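Local coordinates for protein amine Dehydrogenase (Pseudomonas putida, PDB 1JMX) that binds two heme c groups in its alpha subunit and, as a quinohemoprotein amine dehydrogenase, probably oxidises amines and passes on the electrons, at residues G69-P72 against S73-D76. Residues are numbered along the deposited sequence; the frame is centred on the assembly and turned at random.
Sequences GLAP and SETD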
ATOM      1  N   GLY A  69      -5.312  -9.527  25.288  1.00 17.64           N
ATOM      2  CA  GLY A  69      -4.082  -9.023  24.716  1.00 16.31           C
ATOM      3  C   GLY A  69      -3.142 -10.164  24.393  1.00 14.84           C
ATOM      4  O   GLY A  69      -3.532 -11.331  24.411  1.00 13.74           O
ATOM      5  N   LEU A  70      -1.903  -9.822  24.072  1.00 14.31           N
ATOM      6  CA  LEU A  70      -0.906 -10.829  23.748  1.00 14.28           C
ATOM      7  C   LEU A  70       0.151 -10.864  24.843  1.00 13.95           C
ATOM      8  O   LEU A  70       0.440  -9.851  25.470  1.00 14.40           O
ATOM      9  CB  LEU A  70      -0.215 -10.496  22.421  1.00 13.03           C
ATOM     10  CG  LEU A  70      -1.015 -10.257  21.145  1.00 14.53           C
ATOM     11  CD1 LEU A  70      -0.049 -10.086  19.987  1.00 14.44           C
ATOM     12  CD2 LEU A  70      -1.939 -11.416  20.874  1.00 15.15           C
ATOM     13  N   ALA A  71       0.703 -12.041  25.095  1.00 13.66           N
ATOM     14  CA  ALA A  71       1.774 -12.159  26.066  1.00 13.71           C
ATOM     15  C   ALA A  71       2.991 -11.483  25.410  1.00 14.20           C
ATOM     16  O   ALA A  71       3.036 -11.320  24.189  1.00 13.96           O
ATOM     17  CB  ALA A  71       2.061 -13.623  26.351  1.00 13.09           C
ATOM     18  N   PRO A  72       3.968 -11.036  26.214  1.00 14.00           N
ATOM     19  CA  PRO A  72       5.146 -10.388  25.641  1.00 13.74           C
ATOM     20  C   PRO A  72       5.819 -11.220  24.550  1.00 13.93           C
ATOM     21  O   PRO A  72       6.091 -10.718  23.466  1.00 14.41           O
ATOM     22  CB  PRO A  72       6.046 -10.201  26.859  1.00 14.27           C
ATOM     23  CG  PRO A  72       5.056  -9.959  27.946  1.00 13.28           C
ATOM     24  CD  PRO A  72       4.035 -11.028  27.684  1.00 13.56           C
ATOM     25  N   SER A  73       6.019 -12.506  24.820  1.00 14.26           N
ATOM     26  CA  SER A  73       6.661 -13.400  23.869  1.00 14.32           C
ATOM     27  C   SER A  73       5.867 -13.624  22.583  1.00 14.69           C
ATOM     28  O   SER A  73       6.400 -14.143  21.611  1.00 15.84           O
ATOM     29  CB  SER A  73       6.988 -14.736  24.531  1.00 14.38           C
ATOM     30  OG  SER A  73       5.818 -15.404  24.948  1.00 19.42           O
ATOM     31  N   GLU A  74       4.593 -13.246  22.577  1.00 14.79           N
ATOM     32  CA  GLU A  74       3.775 -13.399  21.380  1.00 14.55           C
ATOM     33  C   GLU A  74       3.964 -12.211  20.440  1.00 15.06           C
ATOM     34  O   GLU A  74       3.440 -12.206  19.329  1.00 15.73           O
ATOM     35  CB  GLU A  74       2.301 -13.586  21.743  1.00 14.69           C
ATOM     36  CG  GLU A  74       2.011 -14.875  22.513  1.00 14.07           C
ATOM     37  CD  GLU A  74       0.541 -15.036  22.851  1.00 13.69           C
ATOM     38  OE1 GLU A  74      -0.098 -14.051  23.265  1.00 13.96           O
ATOM     39  OE2 GLU A  74       0.019 -16.149  22.695  1.00 14.48           O
ATOM     40  N   THR A  75       4.684 -11.191  20.909  1.00 15.11           N
ATOM     41  CA  THR A  75       4.984 -10.012  20.095  1.00 17.27           C
ATOM     42  C   THR A  75       6.449 -10.034  19.628  1.00 17.34           C
ATOM     43  O   THR A  75       6.857  -9.202  18.823  1.00 17.14           O
ATOM     44  CB  THR A  75       4.735  -8.676  20.846  1.00 17.12           C
ATOM     45  OG1 THR A  75       5.620  -8.574  21.971  1.00 17.72           O
ATOM     46  CG2 THR A  75       3.293  -8.574  21.305  1.00 17.16           C
ATOM     47  N   ASP A  76       7.230 -10.976  20.156  1.00 19.20           N
ATOM     48  CA  ASP A  76       8.645 -11.118  19.804  1.00 20.36           C
ATOM     49  C   ASP A  76       8.906 -11.156  18.304  1.00 19.19           C
ATOM     50  O   ASP A  76       8.408 -12.033  17.595  1.00 18.83           O
ATOM     51  CB  ASP A  76       9.233 -12.390  20.422  1.00 24.72           C
ATOM     52  CG  ASP A  76       9.569 -12.237  21.897  1.00 28.62           C
ATOM     53  OD1 ASP A  76       9.364 -11.139  22.471  1.00 32.29           O
ATOM     54  OD2 ASP A  76      10.051 -13.233  22.484  1.00 32.04           O
TER
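E74 turns its carboxylate back onto the backbone of A71, where E74 OE1 accepts the A71 N-H with an N-to-O distance of 2.8 Å. The motif is a pair of overlapping beta turns of type I character. They form in the loop between helix 54-67 and helix 94-100, within the heme-binding region. In the first turn E74 N donates to A71 O at 3.0 Å. In the second, T75 N donates to P72 O, also at 3.0 Å. The T75 hydroxyl adds a second bond to that oxygen, T75 OG1 giving its proton to P72 O at 2.7 Å. A71 and E74 are thus tied twice, once through the backbone and once through the side chain. CG of E74 lies anti to its own carbonyl carbon (chi1 -65°), and the extended chain beyond it carries OE1 back to A71 N. That N-H meets the anti side of OE1, 30° out of the carboxylate plane. E74 OE1 also lies 3.4 Å from L70 CA, and E74 CG packs against A71 CB. On the leucine side, L70 CD1 touches T75 CG2 at 3.9 Å.

R31 forms a salt bridge to E74 OE1 and also reaches G69 O, while S164 bonds E74 OE2. With an alanine at E74, A71 N and S164 would probably lose this acceptor and R31 this countercharge. A166 and W170 of helix 165-173 pack on the A71 side chain, and W170 also touches P72, so the turn packs on this helix. Y236, from the loop between two strands of the eight-stranded barrel, bonds L70 O and touches P72 and T75, while R79 bonds T75 OG1. At P72 O the T75 hydroxyl arrives in the carbonyl plane on a lone pair, whereas T75 N approaches from above that plane.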